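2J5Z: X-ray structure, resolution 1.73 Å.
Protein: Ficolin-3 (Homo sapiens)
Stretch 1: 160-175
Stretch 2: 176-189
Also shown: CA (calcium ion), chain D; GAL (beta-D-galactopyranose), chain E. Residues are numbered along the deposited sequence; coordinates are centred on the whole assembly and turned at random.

Stretch 1, residues 160-175: HDSSNSNCAVIVHGAW
Stretch 2 (176-189) WYASCYRSNLNGRY

Stretch 1 loops around a calcium ion, bound by Asp161 OD1 at 2.4 Å, Ser163 O at 2.5 Å and Ser165 O at 2.3 Å, then forms a short helix from Cys167. Asn166 caps it, OD1 accepting from Val169 N at 2.8 Å, and His172, with phi/psi 57/60, is the first residue to leave helical angles, in a Schellman motif whose bonds reach back to the last turn. Stretch 2 has no regular helix or strand and folds back on stretch 1, with CA atoms 3.8 Å apart at Trp175-Trp176, 5.1 Å at Ser162-Ala178 and 5.7 Å at Cys167-Cys180.

Trp176 (m, chi2 -87°) turns its edge to one face of Trp175 (t, chi2 -118°), six-membered centroids 5.0 Å apart and planes at 59°. Tyr177 (m, chi2 -61°) points toward stretch 1 and is sandwiched: Trp175 CB lies 3.5 Å from its ring centroid, while backbone C of Cys167 covers the opposite face. Its OH donates to Asn184 OD1 at 2.6 Å, fixing the ring's tip beside Gly173, where an ideal CB would clash with that hydroxyl at 2.4 Å. Ala178 O accepts from Ser162 N at 3.2 Å, tying stretch 2 to the calcium loop.

A cis peptide precedes Cys180 (phi/psi -116/-43, m), whose SG meets Cys167 SG (m) at 2.0 Å, chi3 -83°, a covalent staple onto the helix. Cys180 N remains free to donate to galactose O5 at 2.6 Å. Tyr181 (p, chi2 82°) brings CE2 4.0 Å from Val171 CB.

Ser183 OG (p) accepts a weak bond from Trp175 NE1 at 3.1 Å. A type I turn, Asn184 to Gly187, closes with Gly187 N to Asn184 O at 3.0 Å; Leu185 CB (m,t) packs 3.7 Å from Trp175 CH2. Asn186 ND2 (m) bonds weakly to Ala174 O at 3.4 Å. Finally, extended Arg188 lays its CD 3.7 Å from His172 ND1.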

# COMPACT_ATOMS: atom_id res chain seq x y z
N HIS A 160 32.36 5.08 -13.49
CA HIS A 160 32.70 4.17 -14.58
C HIS A 160 32.37 4.79 -15.93
O HIS A 160 32.42 4.10 -16.95
CB HIS A 160 31.93 2.86 -14.44
CG HIS A 160 32.12 2.17 -13.13
ND1 HIS A 160 33.35 1.71 -12.70
CD2 HIS A 160 31.24 1.84 -12.15
CE1 HIS A 160 33.22 1.14 -11.51
NE2 HIS A 160 31.95 1.21 -11.16
N ASP A 161 32.01 6.06 -15.94
CA ASP A 161 31.47 6.68 -17.15
C ASP A 161 32.57 7.07 -18.14
O ASP A 161 33.72 6.71 -17.96
CB ASP A 161 30.54 7.85 -16.81
CG ASP A 161 31.26 8.97 -16.08
OD1 ASP A 161 32.44 9.24 -16.40
OD2 ASP A 161 30.64 9.59 -15.19
N SER A 162 32.20 7.78 -19.20
CA SER A 162 33.15 8.13 -20.24
C SER A 162 33.51 9.62 -20.17
O SER A 162 34.01 10.20 -21.12
CB SER A 162 32.58 7.79 -21.62
OG SER A 162 31.39 8.50 -21.88
N SER A 163 33.23 10.21 -19.01
CA SER A 163 33.48 11.63 -18.79
C SER A 163 34.74 11.84 -17.95
O SER A 163 35.09 10.98 -17.14
CB SER A 163 32.27 12.26 -18.10
OG SER A 163 32.51 13.61 -17.72
N ASN A 164 35.41 12.98 -18.13
CA ASN A 164 36.57 13.33 -17.31
C ASN A 164 36.13 13.62 -15.88
O ASN A 164 36.95 13.71 -14.96
CB ASN A 164 37.32 14.54 -17.90
N SER A 165 34.82 13.77 -15.71
CA SER A 165 34.23 13.95 -14.39
C SER A 165 33.40 12.73 -13.97
O SER A 165 33.36 11.70 -14.67
CB SER A 165 33.35 15.20 -14.38
OG SER A 165 32.23 15.06 -15.23
N ASN A 166 32.75 12.86 -12.81
CA ASN A 166 31.80 11.88 -12.31
C ASN A 166 30.37 12.35 -12.59
O ASN A 166 29.83 13.21 -11.89
CB ASN A 166 32.01 11.66 -10.80
CG ASN A 166 31.03 10.65 -10.20
OD1 ASN A 166 29.85 10.64 -10.54
ND2 ASN A 166 31.53 9.80 -9.31
N CYS A 167 29.77 11.79 -13.64
CA CYS A 167 28.44 12.19 -14.07
C CYS A 167 27.39 12.07 -12.97
O CYS A 167 26.48 12.87 -12.92
CB CYS A 167 27.97 11.36 -15.26
SG CYS A 167 28.73 11.82 -16.83
N ALA A 168 27.50 11.03 -12.15
CA ALA A 168 26.54 10.83 -11.06
C ALA A 168 26.60 12.03 -10.11
O ALA A 168 25.58 12.56 -9.71
CB ALA A 168 26.83 9.54 -10.32
N VAL A 169 27.81 12.44 -9.76
CA VAL A 169 27.99 13.64 -8.94
C VAL A 169 27.49 14.84 -9.73
O VAL A 169 26.61 15.56 -9.29
CB VAL A 169 29.47 13.83 -8.53
CG1 VAL A 169 29.69 15.21 -7.93
CG2 VAL A 169 29.90 12.73 -7.56
N ILE A 170 28.03 15.01 -10.93
CA ILE A 170 27.69 16.17 -11.75
C ILE A 170 26.20 16.37 -11.91
O ILE A 170 25.72 17.48 -11.73
CB ILE A 170 28.37 16.11 -13.15
CG1 ILE A 170 29.90 16.23 -13.00
CG2 ILE A 170 27.83 17.20 -14.05
CD1 ILE A 170 30.34 17.52 -12.32
N VAL A 171 25.45 15.31 -12.25
CA VAL A 171 24.03 15.45 -12.54
C VAL A 171 23.07 14.94 -11.44
O VAL A 171 21.86 14.87 -11.65
CB VAL A 171 23.64 14.82 -13.91
CG1 VAL A 171 24.74 15.09 -14.94
CG2 VAL A 171 23.41 13.32 -13.78
N HIS A 172 23.63 14.57 -10.29
CA HIS A 172 22.86 14.14 -9.11
C HIS A 172 21.93 12.95 -9.40
O HIS A 172 20.71 13.04 -9.24
CB HIS A 172 22.07 15.30 -8.50
CG HIS A 172 21.94 15.21 -7.01
ND1 HIS A 172 20.79 14.76 -6.39
CD2 HIS A 172 22.81 15.48 -6.02
CE1 HIS A 172 20.96 14.78 -5.08
NE2 HIS A 172 22.18 15.21 -4.83
N GLY A 173 22.53 11.84 -9.82
CA GLY A 173 21.77 10.63 -10.10
C GLY A 173 22.62 9.37 -10.09
O GLY A 173 23.73 9.36 -9.55
N ALA A 174 22.07 8.31 -10.68
CA ALA A 174 22.79 7.07 -10.91
C ALA A 174 22.23 6.48 -12.20
O ALA A 174 21.02 6.44 -12.37
CB ALA A 174 22.56 6.09 -9.75
N TRP A 175 23.09 6.02 -13.10
CA TRP A 175 22.61 5.57 -14.41
C TRP A 175 23.79 5.01 -15.16
O TRP A 175 24.92 5.07 -14.69
CB TRP A 175 22.07 6.76 -15.20
CG TRP A 175 21.03 6.52 -16.28
CD1 TRP A 175 21.16 6.77 -17.63
CD2 TRP A 175 19.68 6.07 -16.09
NE1 TRP A 175 19.99 6.49 -18.28
CE2 TRP A 175 19.06 6.06 -17.36
CE3 TRP A 175 18.94 5.67 -14.97
CZ2 TRP A 175 17.73 5.66 -17.55
CZ3 TRP A 175 17.62 5.27 -15.15
CH2 TRP A 175 17.03 5.26 -16.43
N TRP A 176 23.52 4.50 -16.35
CA TRP A 176 24.57 4.01 -17.22
C TRP A 176 25.10 5.20 -18.00
O TRP A 176 24.97 5.26 -19.22
CB TRP A 176 24.01 2.93 -18.15
CG TRP A 176 23.35 1.80 -17.39
CD1 TRP A 176 23.96 0.67 -16.89
CD2 TRP A 176 21.96 1.69 -17.04
NE1 TRP A 176 23.03 -0.13 -16.25
CE2 TRP A 176 21.80 0.48 -16.33
CE3 TRP A 176 20.84 2.51 -17.25
CZ2 TRP A 176 20.56 0.06 -15.83
CZ3 TRP A 176 19.60 2.08 -16.77
CH2 TRP A 176 19.48 0.86 -16.06
N TYR A 177 25.72 6.15 -17.27
CA TYR A 177 26.13 7.43 -17.87
C TYR A 177 27.20 7.30 -18.95
O TYR A 177 28.09 6.46 -18.87
CB TYR A 177 26.62 8.41 -16.79
CG TYR A 177 25.54 8.86 -15.84
CD1 TYR A 177 24.42 9.55 -16.31
CD2 TYR A 177 25.63 8.60 -14.49
CE1 TYR A 177 23.41 9.96 -15.45
CE2 TYR A 177 24.63 9.01 -13.62
CZ TYR A 177 23.53 9.69 -14.10
OH TYR A 177 22.53 10.09 -13.24
N ALA A 178 27.09 8.18 -19.93
CA ALA A 178 28.15 8.39 -20.91
C ALA A 178 28.85 9.71 -20.51
O ALA A 178 29.68 9.72 -19.61
CB ALA A 178 27.54 8.48 -22.30
N SER A 179 28.49 10.81 -21.16
CA SER A 179 29.01 12.12 -20.76
C SER A 179 28.06 13.29 -21.09
O SER A 179 28.39 14.17 -21.89
CB SER A 179 30.42 12.35 -21.32
OG SER A 179 30.48 12.02 -22.70
N CYS A 180 26.89 13.32 -20.45
CA CYS A 180 26.49 12.31 -19.47
C CYS A 180 25.28 11.46 -19.86
O CYS A 180 25.30 10.25 -19.65
CB CYS A 180 26.26 12.97 -18.11
SG CYS A 180 27.77 13.54 -17.34
N TYR A 181 24.24 12.08 -20.41
CA TYR A 181 22.99 11.35 -20.64
C TYR A 181 21.99 11.86 -21.70
O TYR A 181 21.96 13.05 -22.03
CB TYR A 181 22.23 11.16 -19.31
CG TYR A 181 21.54 12.40 -18.75
CD1 TYR A 181 20.29 12.81 -19.22
CD2 TYR A 181 22.12 13.13 -17.72
CE1 TYR A 181 19.65 13.92 -18.69
CE2 TYR A 181 21.47 14.25 -17.18
CZ TYR A 181 20.24 14.64 -17.67
OH TYR A 181 19.59 15.73 -17.15
N ARG A 182 21.19 10.93 -22.21
CA ARG A 182 19.95 11.26 -22.91
C ARG A 182 18.76 10.95 -22.01
O ARG A 182 17.66 11.47 -22.23
CB ARG A 182 19.80 10.43 -24.19
CG ARG A 182 20.99 10.48 -25.15
CD ARG A 182 20.65 11.18 -26.45
NE ARG A 182 19.39 10.72 -27.02
CZ ARG A 182 18.55 11.52 -27.67
NH1 ARG A 182 18.85 12.81 -27.84
NH2 ARG A 182 17.42 11.05 -28.15
N SER A 183 18.97 10.10 -21.00
CA SER A 183 17.93 9.82 -19.99
C SER A 183 18.54 9.77 -18.58
O SER A 183 19.70 9.40 -18.41
CB SER A 183 17.18 8.52 -20.29
OG SER A 183 18.08 7.44 -20.48
N ASN A 184 17.74 10.10 -17.58
CA ASN A 184 18.25 10.28 -16.23
C ASN A 184 17.11 10.07 -15.24
O ASN A 184 16.82 10.94 -14.40
CB ASN A 184 18.79 11.71 -16.09
CG ASN A 184 19.55 11.93 -14.81
OD1 ASN A 184 20.36 11.09 -14.38
ND2 ASN A 184 19.32 13.11 -14.19
N LEU A 185 16.45 8.92 -15.33
CA LEU A 185 15.20 8.69 -14.61
C LEU A 185 15.36 8.46 -13.11
O LEU A 185 14.37 8.45 -12.39
CB LEU A 185 14.40 7.54 -15.23
CG LEU A 185 14.00 7.71 -16.70
CD1 LEU A 185 13.20 6.50 -17.17
CD2 LEU A 185 13.23 9.03 -16.98
N ASN A 186 16.60 8.28 -12.66
CA ASN A 186 16.90 8.17 -11.23
C ASN A 186 17.46 9.50 -10.75
O ASN A 186 18.15 9.57 -9.73
CB ASN A 186 17.92 7.05 -10.96
CG ASN A 186 17.36 5.67 -11.21
OD1 ASN A 186 16.14 5.46 -11.15
ND2 ASN A 186 18.24 4.71 -11.48
N GLY A 187 17.15 10.56 -11.49
CA GLY A 187 17.68 11.88 -11.17
C GLY A 187 16.89 12.54 -10.06
O GLY A 187 15.98 11.94 -9.49
N ARG A 188 17.24 13.79 -9.76
CA ARG A 188 16.62 14.52 -8.66
C ARG A 188 15.16 14.90 -8.91
O ARG A 188 14.81 15.42 -9.97
CB ARG A 188 17.45 15.77 -8.34
CG ARG A 188 17.05 16.44 -7.05
CD ARG A 188 18.18 17.37 -6.58
NE ARG A 188 17.97 17.80 -5.21
CZ ARG A 188 18.71 18.71 -4.60
NH1 ARG A 188 19.73 19.27 -5.24
NH2 ARG A 188 18.44 19.06 -3.34
N TYR A 189 14.30 14.63 -7.94
CA TYR A 189 12.89 14.90 -8.12
C TYR A 189 12.57 16.40 -8.06
O TYR A 189 13.22 17.14 -7.33
CB TYR A 189 12.02 14.15 -7.10
CG TYR A 189 10.58 14.10 -7.52
CD1 TYR A 189 10.11 13.09 -8.35
CD2 TYR A 189 9.67 15.08 -7.10
CE1 TYR A 189 8.78 13.04 -8.75
CE2 TYR A 189 8.36 15.04 -7.50
CZ TYR A 189 7.91 14.02 -8.32
OH TYR A 189 6.58 13.97 -8.71
CA CA D . 34.36 9.70 -15.13
C1 GAL E . 24.73 15.57 -21.75
C2 GAL E . 23.24 15.41 -21.46
C3 GAL E . 22.77 16.47 -20.47
C4 GAL E . 23.76 16.74 -19.33
C5 GAL E . 25.21 16.69 -19.78
C6 GAL E . 26.14 16.74 -18.57
O1 GAL E . 25.17 14.55 -22.65
O2 GAL E . 22.49 15.52 -22.67
O3 GAL E . 21.52 16.05 -19.92
O4 GAL E . 23.56 15.78 -18.29
O5 GAL E . 25.41 15.48 -20.51
O6 GAL E . 27.21 17.66 -18.83
O HOH W 1 35.44 7.86 -16.13
O HOH W 2 31.03 9.64 -24.13
O HOH W 3 19.03 14.79 -11.53
O HOH W 4 18.91 11.39 -7.70
O HOH W 5 19.50 8.71 -13.28
O HOH W 6 36.62 10.18 -14.40